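Local coordinates for hypothetical protein PA2218 (Pseudomonas aeruginosa, PDB 2HDW), which has an alpha/beta-hydrolase fold and is probably a hydrolase, although its substrate and biological role remain uncharacterized, at residues 71-76 and 159-164; 213-218 and 319-324; 231-236 and 284-289. One frame throughout, in Å; residues are numbered along the deposited sequence.

How the contacts relate
Contact 1 pairs an outermost strand of the sheet, 66-74, with helix 148-164. Its centre lies about 32 Å from that of contact 2, on the opposite side of the chain's centre, and about 31 Å from that of contact 3. Contact 1 closes along the chain before the other two begin. Contact 2 brings the loop between helices 206-212 and 220-240 to helix 320-329; contact 3, to which helix 220-240 supplies one side, is nested inside the loop it closes, the two centres about 24 Å apart. Contact 1 thus belongs to the sheet and its helical layer, whereas contact 2 ties the region between strands 197-201 and 309-314 to helix 320-329, and contact 3 holds that region together internally.

Contact 1. Residues 71-76 and 159-164; sequences VTFANR and VDFISL
Phe161 on helix 148-164 packs against Val71 and Phe73 of strand 66-74, whose alternating side chains both turn to the helix while Thr72 and Ala74 turn from it. The axes approach to 8.7 Å at 123°, so the helix crosses the strand steeply, with only a partial antiparallel component. The tight part is mainly carbon on carbon, though Thr72 O also lies 3.8 Å from Phe161 CE1. Val71 CG2 touches Phe161 CE2 at 3.5 Å, and Val71 CB lies 3.6 Å from Phe161 CZ, so the isopropyl group meets the far end of the ring. The near end is taken by Phe73, whose CD2 is 3.5 Å from Phe161 CB. The two rings are only 24° from parallel, yet slid apart to a centroid separation of 5.4 Å, and they barely overlap. With Phe161 CG anti to the backbone N (chi1 -179°), the ring extends from the helix to the strand and bridges both residues. Leu128 of strand 126-130 touches all three side chains, placing the cluster between the sheet and the helix that covers its edge, an arrangement of the alpha/beta-hydrolase fold.

The looser side lies towards Asp160, which has no direct bond to the strand. A water donates to both Ala74 O and Asp160 OD2, the latter at 2.8 Å, spanning the gap. Asp160 OD1 is engaged by Arg194, and Arg76 by Glu153, so each of these charges has a partner beyond the contact. With no direct hydrogen bond between the segments, apolar contact probably supplies most of the adhesion, and the water joins the polar margin.

Contact 2. Residues 213-218 and 319-324; sequences GYNDSV and SRYFSE
Tyr321 reaches a type II beta turn, Gly213 to Asp216, which follows helix 206-212, and the alpha carbons of Asn215 and Tyr321 stand 8.1 Å apart. Its phenol oxygen accepts the amide hydrogen of Asn215 across 2.8 Å from Asn215 N to Tyr321 OH, at an almost straight 178°. A water lying at the ring's edge, in its plane, is 2.7 Å from Tyr321 OH and donates to Gly213 O, adding a second link to the turn. Asn215 also lays its side chain over one ring face: OD1 stands 3.5 Å above the plane, towards the rim and nearest Tyr321 CD2 and CE2, with the amide tilted 32° from the ring. On the opposite face lies Phe322.

In this alpha/beta-hydrolase fold, helix 320-329 connects the parallel strands 309-314 and 334-339, and Tyr321 on its first turn projects to the loop before helix 220-240. Its CG sits between the backbone N and the carbonyl carbon (chi1 76°), carrying the phenol away from the helix to the turn. The side chain of Tyr214 stays farther off, its CD1 4.1 Å from Tyr321 OH; its own hydroxyl bonds to that of Tyr204, whose ring stacks with Phe322.

Contact 3. Residues 231-236 and 284-289; sequences GQQRWK and WTMTTP
Gln233 leaves helix 220-240 with CG anti to the backbone N (chi1 -167°) and then bends at chi2 (54°), which brings its amide up against the thioether of Met286. Met286 bends in turn at chi3 (79°), bringing its methyl group to the same amide. The result is two side chains crossing at about a right angle: Gln233 OE1 lies 3.6 Å from Met286 SD, and Met286 CE is equally 3.6 Å from Gln233 OE1. Further back, Gln233 CG meets Met286 CB at 3.8 Å, so the aliphatic part of the glutamine packs as well as its end. No hydrogen bond joins the segments. The amide is instead held from within its own helix, where Gln233 NE2 donates to Asp237 OD1.

Thr287 contributes through its methyl group, with CG2 at 4.0 Å from Gln233 CG and at the same 4.0 Å from Arg234 CG. Met286 and Thr287 are the two central residues of a type I turn, Thr285 to Thr288, across whose ends the two threonine hydroxyls bond. Through this turn, helix 220-240 packs against the loop between helices 258-267 and 289-292, while a backbone hydrogen bond between Met286 and Ala244 ties the turn to the segment after helix 220-240.

Contact 1. Residues 71-76 and 159-164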
# COMPACT_ATOMS: atom_id res chain seq x y z
N VAL A 71 16.98 2.22 -3.19
CA VAL A 71 16.99 2.92 -4.46
C VAL A 71 15.98 4.06 -4.45
O VAL A 71 15.18 4.19 -3.53
CB VAL A 71 16.64 1.98 -5.64
CG1 VAL A 71 17.65 0.84 -5.70
CG2 VAL A 71 15.22 1.44 -5.47
N THR A 72 16.05 4.90 -5.48
CA THR A 72 15.14 6.02 -5.63
C THR A 72 14.73 6.13 -7.10
O THR A 72 15.42 5.61 -7.99
CB THR A 72 15.79 7.36 -5.20
OG1 THR A 72 16.85 7.69 -6.10
CG2 THR A 72 16.33 7.25 -3.79
N PHE A 73 13.61 6.79 -7.35
CA PHE A 73 13.10 6.97 -8.70
C PHE A 73 11.96 7.98 -8.64
O PHE A 73 11.29 8.11 -7.61
CB PHE A 73 12.61 5.63 -9.26
CG PHE A 73 11.67 4.90 -8.34
CD1 PHE A 73 10.32 5.26 -8.26
CD2 PHE A 73 12.13 3.85 -7.55
CE1 PHE A 73 9.45 4.60 -7.39
CE2 PHE A 73 11.26 3.18 -6.68
CZ PHE A 73 9.93 3.56 -6.60
N ALA A 74 11.74 8.71 -9.73
CA ALA A 74 10.69 9.72 -9.74
C ALA A 74 9.39 9.26 -10.39
O ALA A 74 9.38 8.29 -11.16
CB ALA A 74 11.20 10.98 -10.44
N ASN A 75 8.29 9.92 -10.05
CA ASN A 75 7.01 9.59 -10.67
C ASN A 75 6.69 10.68 -11.69
O ASN A 75 7.43 11.67 -11.78
CB ASN A 75 5.88 9.43 -9.64
CG ASN A 75 5.56 10.71 -8.89
OD1 ASN A 75 5.87 11.82 -9.34
ND2 ASN A 75 4.91 10.56 -7.74
N ARG A 76 5.62 10.51 -12.44
CA ARG A 76 5.24 11.48 -13.48
C ARG A 76 4.92 12.87 -12.96
O ARG A 76 4.89 13.84 -13.73
CB ARG A 76 4.04 10.97 -14.29
CG ARG A 76 4.32 9.74 -15.14
CD ARG A 76 3.15 9.42 -16.07
NE ARG A 76 1.87 9.39 -15.37
CZ ARG A 76 1.01 10.40 -15.33
NH1 ARG A 76 1.28 11.53 -15.96
NH2 ARG A 76 -0.13 10.27 -14.65
N VAL A 159 6.93 0.57 -10.93
CA VAL A 159 7.04 -0.40 -12.01
C VAL A 159 8.05 0.14 -13.03
O VAL A 159 8.81 -0.63 -13.63
CB VAL A 159 5.67 -0.64 -12.69
CG1 VAL A 159 5.84 -1.50 -13.93
CG2 VAL A 159 4.73 -1.33 -11.70
N ASP A 160 8.05 1.45 -13.23
CA ASP A 160 8.99 2.08 -14.16
C ASP A 160 10.43 1.71 -13.78
O ASP A 160 11.24 1.36 -14.64
CB ASP A 160 8.88 3.62 -14.11
CG ASP A 160 7.70 4.16 -14.88
OD1 ASP A 160 6.99 3.39 -15.56
OD2 ASP A 160 7.48 5.40 -14.82
N PHE A 161 10.74 1.80 -12.49
CA PHE A 161 12.08 1.51 -12.02
C PHE A 161 12.46 0.05 -12.05
O PHE A 161 13.48 -0.33 -12.63
CB PHE A 161 12.28 2.04 -10.59
CG PHE A 161 13.66 1.79 -10.05
CD1 PHE A 161 14.71 2.63 -10.40
CD2 PHE A 161 13.91 0.69 -9.24
CE1 PHE A 161 16.00 2.37 -9.94
CE2 PHE A 161 15.20 0.43 -8.78
CZ PHE A 161 16.24 1.27 -9.13
N ILE A 162 11.64 -0.79 -11.42
CA ILE A 162 11.92 -2.21 -11.37
C ILE A 162 12.08 -2.79 -12.78
O ILE A 162 12.88 -3.71 -12.99
CB ILE A 162 10.79 -2.95 -10.58
CG1 ILE A 162 11.32 -4.28 -10.03
CG2 ILE A 162 9.58 -3.20 -11.48
CD1 ILE A 162 10.51 -4.79 -8.85
N SER A 163 11.36 -2.22 -13.74
CA SER A 163 11.39 -2.66 -15.14
C SER A 163 12.72 -2.51 -15.85
O SER A 163 13.06 -3.32 -16.71
CB SER A 163 10.35 -1.89 -15.96
OG SER A 163 9.04 -2.24 -15.59
N LEU A 164 13.47 -1.46 -15.52
CA LEU A 164 14.74 -1.21 -16.17
C LEU A 164 15.94 -1.93 -15.56
O LEU A 164 17.05 -1.84 -16.08
CB LEU A 164 15.01 0.30 -16.22
CG LEU A 164 13.90 1.15 -16.84
CD1 LEU A 164 14.42 2.57 -17.06
CD2 LEU A 164 13.44 0.54 -18.17
O HOH W 1 7.74 7.76 -13.25

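Contact 2. Residues 213-218 and 319-324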
# COMPACT_ATOMS: atom_id res chain seq x y z
N GLY A 213 -17.20 6.16 5.21
CA GLY A 213 -16.88 5.61 6.52
C GLY A 213 -16.94 4.09 6.49
O GLY A 213 -17.10 3.50 5.42
N TYR A 214 -16.82 3.45 7.65
CA TYR A 214 -16.88 2.00 7.72
C TYR A 214 -18.30 1.47 7.54
O TYR A 214 -19.21 1.87 8.26
CB TYR A 214 -16.30 1.51 9.05
CG TYR A 214 -14.80 1.58 9.11
CD1 TYR A 214 -14.01 0.73 8.32
CD2 TYR A 214 -14.15 2.49 9.94
CE1 TYR A 214 -12.62 0.79 8.36
CE2 TYR A 214 -12.75 2.56 10.00
CZ TYR A 214 -12.00 1.70 9.20
OH TYR A 214 -10.63 1.75 9.25
N ASN A 215 -18.48 0.57 6.58
CA ASN A 215 -19.79 -0.01 6.30
C ASN A 215 -20.84 1.06 6.01
O ASN A 215 -21.96 1.00 6.52
CB ASN A 215 -20.22 -0.87 7.49
CG ASN A 215 -19.39 -2.14 7.62
OD1 ASN A 215 -19.49 -3.05 6.78
ND2 ASN A 215 -18.57 -2.20 8.66
N ASP A 216 -20.47 2.04 5.19
CA ASP A 216 -21.37 3.12 4.80
C ASP A 216 -22.09 3.75 5.99
O ASP A 216 -23.32 3.76 6.04
CB ASP A 216 -22.40 2.61 3.80
CG ASP A 216 -21.77 2.09 2.52
OD1 ASP A 216 -22.53 1.79 1.57
OD2 ASP A 216 -20.53 1.98 2.45
N SER A 217 -21.34 4.30 6.94
CA SER A 217 -21.95 4.91 8.11
C SER A 217 -22.09 6.43 8.00
O SER A 217 -22.65 7.07 8.88
CB SER A 217 -21.13 4.57 9.36
OG SER A 217 -19.78 4.95 9.20
N VAL A 218 -21.58 7.01 6.92
CA VAL A 218 -21.66 8.45 6.73
C VAL A 218 -22.84 8.83 5.85
O VAL A 218 -22.95 8.38 4.71
CB VAL A 218 -20.37 9.01 6.09
CG1 VAL A 218 -20.52 10.49 5.81
CG2 VAL A 218 -19.18 8.77 7.01
N SER A 319 -12.62 -5.45 7.67
CA SER A 319 -12.50 -4.90 6.32
C SER A 319 -12.76 -5.90 5.20
O SER A 319 -12.60 -5.56 4.03
CB SER A 319 -11.09 -4.36 6.15
OG SER A 319 -10.17 -5.39 6.48
N ARG A 320 -13.14 -7.12 5.55
CA ARG A 320 -13.36 -8.13 4.52
C ARG A 320 -14.32 -7.67 3.43
O ARG A 320 -14.17 -8.05 2.26
CB ARG A 320 -13.88 -9.43 5.12
CG ARG A 320 -13.95 -10.57 4.11
CD ARG A 320 -14.47 -11.85 4.73
NE ARG A 320 -15.86 -11.71 5.15
CZ ARG A 320 -16.56 -12.66 5.77
NH1 ARG A 320 -15.99 -13.83 6.04
NH2 ARG A 320 -17.82 -12.43 6.12
N TYR A 321 -15.30 -6.86 3.79
CA TYR A 321 -16.27 -6.41 2.80
C TYR A 321 -15.67 -5.62 1.64
O TYR A 321 -16.21 -5.65 0.53
CB TYR A 321 -17.39 -5.60 3.48
CG TYR A 321 -17.03 -4.19 3.87
CD1 TYR A 321 -17.30 -3.12 3.02
CD2 TYR A 321 -16.48 -3.91 5.12
CE1 TYR A 321 -17.06 -1.81 3.40
CE2 TYR A 321 -16.23 -2.61 5.52
CZ TYR A 321 -16.53 -1.56 4.66
OH TYR A 321 -16.29 -0.27 5.05
N PHE A 322 -14.55 -4.94 1.87
CA PHE A 322 -13.91 -4.18 0.78
C PHE A 322 -13.53 -5.10 -0.38
O PHE A 322 -13.74 -4.76 -1.54
CB PHE A 322 -12.66 -3.45 1.28
CG PHE A 322 -12.95 -2.25 2.14
CD1 PHE A 322 -13.70 -1.19 1.65
CD2 PHE A 322 -12.46 -2.18 3.44
CE1 PHE A 322 -13.96 -0.07 2.44
CE2 PHE A 322 -12.71 -1.06 4.24
CZ PHE A 322 -13.47 -0.00 3.74
N SER A 323 -12.97 -6.26 -0.06
CA SER A 323 -12.57 -7.23 -1.08
C SER A 323 -13.79 -7.85 -1.75
O SER A 323 -13.76 -8.21 -2.93
CB SER A 323 -11.72 -8.33 -0.47
OG SER A 323 -10.48 -7.82 -0.02
N GLU A 324 -14.87 -8.00 -0.98
CA GLU A 324 -16.10 -8.59 -1.51
C GLU A 324 -16.72 -7.64 -2.53
O GLU A 324 -17.28 -8.08 -3.53
CB GLU A 324 -17.08 -8.87 -0.38
CG GLU A 324 -16.51 -9.82 0.65
CD GLU A 324 -17.47 -10.10 1.79
OE1 GLU A 324 -18.08 -9.13 2.29
OE2 GLU A 324 -17.61 -11.27 2.19
O HOH W 2 -16.85 1.77 3.37

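Contact 3. Residues 231-236 and 284-289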
# COMPACT_ATOMS: atom_id res chain seq x y z
N GLY A 231 -13.36 22.95 4.49
CA GLY A 231 -13.26 24.26 3.88
C GLY A 231 -12.72 25.26 4.89
O GLY A 231 -11.85 26.07 4.57
N GLN A 232 -13.23 25.21 6.12
CA GLN A 232 -12.76 26.12 7.16
C GLN A 232 -11.28 25.87 7.43
O GLN A 232 -10.51 26.80 7.68
CB GLN A 232 -13.53 25.90 8.47
CG GLN A 232 -14.98 26.36 8.49
CD GLN A 232 -15.14 27.86 8.31
OE1 GLN A 232 -14.22 28.63 8.58
NE2 GLN A 232 -16.32 28.28 7.86
N GLN A 233 -10.87 24.60 7.37
CA GLN A 233 -9.48 24.25 7.63
C GLN A 233 -8.56 24.80 6.54
O GLN A 233 -7.44 25.23 6.83
CB GLN A 233 -9.31 22.74 7.75
CG GLN A 233 -7.96 22.32 8.33
CD GLN A 233 -7.67 22.98 9.67
OE1 GLN A 233 -8.53 23.00 10.55
NE2 GLN A 233 -6.46 23.52 9.83
N ARG A 234 -9.03 24.79 5.29
CA ARG A 234 -8.22 25.33 4.21
C ARG A 234 -7.89 26.79 4.50
O ARG A 234 -6.77 27.24 4.26
CB ARG A 234 -8.96 25.24 2.86
CG ARG A 234 -9.08 23.84 2.28
CD ARG A 234 -9.41 23.91 0.79
NE ARG A 234 -8.27 24.40 0.02
CZ ARG A 234 -7.70 23.74 -0.99
NH1 ARG A 234 -8.16 22.55 -1.36
NH2 ARG A 234 -6.63 24.24 -1.59
N TRP A 235 -8.86 27.54 5.02
CA TRP A 235 -8.62 28.95 5.34
C TRP A 235 -7.57 29.09 6.44
O TRP A 235 -6.66 29.92 6.34
CB TRP A 235 -9.91 29.66 5.76
CG TRP A 235 -10.74 30.15 4.60
CD1 TRP A 235 -10.27 30.60 3.39
CD2 TRP A 235 -12.16 30.31 4.56
NE1 TRP A 235 -11.32 31.03 2.61
CE2 TRP A 235 -12.49 30.86 3.31
CE3 TRP A 235 -13.19 30.04 5.48
CZ2 TRP A 235 -13.81 31.15 2.93
CZ3 TRP A 235 -14.50 30.33 5.11
CH2 TRP A 235 -14.80 30.88 3.85
N LYS A 236 -7.69 28.30 7.51
CA LYS A 236 -6.71 28.35 8.59
C LYS A 236 -5.32 28.02 8.07
O LYS A 236 -4.34 28.70 8.41
CB LYS A 236 -7.07 27.37 9.71
CG LYS A 236 -8.15 27.86 10.66
CD LYS A 236 -8.23 26.96 11.90
CE LYS A 236 -6.94 27.01 12.71
NZ LYS A 236 -6.95 26.07 13.86
N TRP A 284 -1.89 12.37 8.69
CA TRP A 284 -1.95 13.05 7.40
C TRP A 284 -2.36 14.47 7.72
O TRP A 284 -2.80 14.77 8.84
CB TRP A 284 -3.03 12.44 6.51
CG TRP A 284 -2.85 10.99 6.19
CD1 TRP A 284 -3.57 9.94 6.68
CD2 TRP A 284 -1.89 10.43 5.29
NE1 TRP A 284 -3.12 8.76 6.14
CE2 TRP A 284 -2.09 9.03 5.28
CE3 TRP A 284 -0.87 10.97 4.48
CZ2 TRP A 284 -1.31 8.16 4.50
CZ3 TRP A 284 -0.10 10.10 3.71
CH2 TRP A 284 -0.33 8.72 3.72
N THR A 285 -2.24 15.35 6.73
CA THR A 285 -2.65 16.74 6.91
C THR A 285 -4.16 16.66 7.10
O THR A 285 -4.80 15.72 6.62
CB THR A 285 -2.38 17.55 5.65
OG1 THR A 285 -3.05 16.94 4.54
CG2 THR A 285 -0.89 17.63 5.37
N MET A 286 -4.73 17.65 7.78
CA MET A 286 -6.16 17.67 8.02
C MET A 286 -6.96 17.72 6.71
O MET A 286 -8.05 17.17 6.64
CB MET A 286 -6.55 18.86 8.92
CG MET A 286 -6.19 18.67 10.40
SD MET A 286 -6.78 20.01 11.47
CE MET A 286 -8.47 19.55 11.65
N THR A 287 -6.43 18.35 5.68
CA THR A 287 -7.18 18.44 4.42
C THR A 287 -6.94 17.32 3.40
O THR A 287 -7.47 17.36 2.28
CB THR A 287 -6.97 19.82 3.75
OG1 THR A 287 -5.57 20.10 3.60
CG2 THR A 287 -7.60 20.91 4.62
N THR A 288 -6.18 16.29 3.78
CA THR A 288 -5.90 15.18 2.86
C THR A 288 -7.15 14.51 2.28
O THR A 288 -7.19 14.18 1.09
CB THR A 288 -5.03 14.09 3.56
OG1 THR A 288 -3.65 14.48 3.51
CG2 THR A 288 -5.19 12.73 2.88
N PRO A 289 -8.20 14.30 3.10
CA PRO A 289 -9.43 13.67 2.61
C PRO A 289 -10.13 14.31 1.40
O PRO A 289 -10.87 13.64 0.69
CB PRO A 289 -10.33 13.68 3.85
CG PRO A 289 -9.34 13.60 4.98
CD PRO A 289 -8.28 14.57 4.55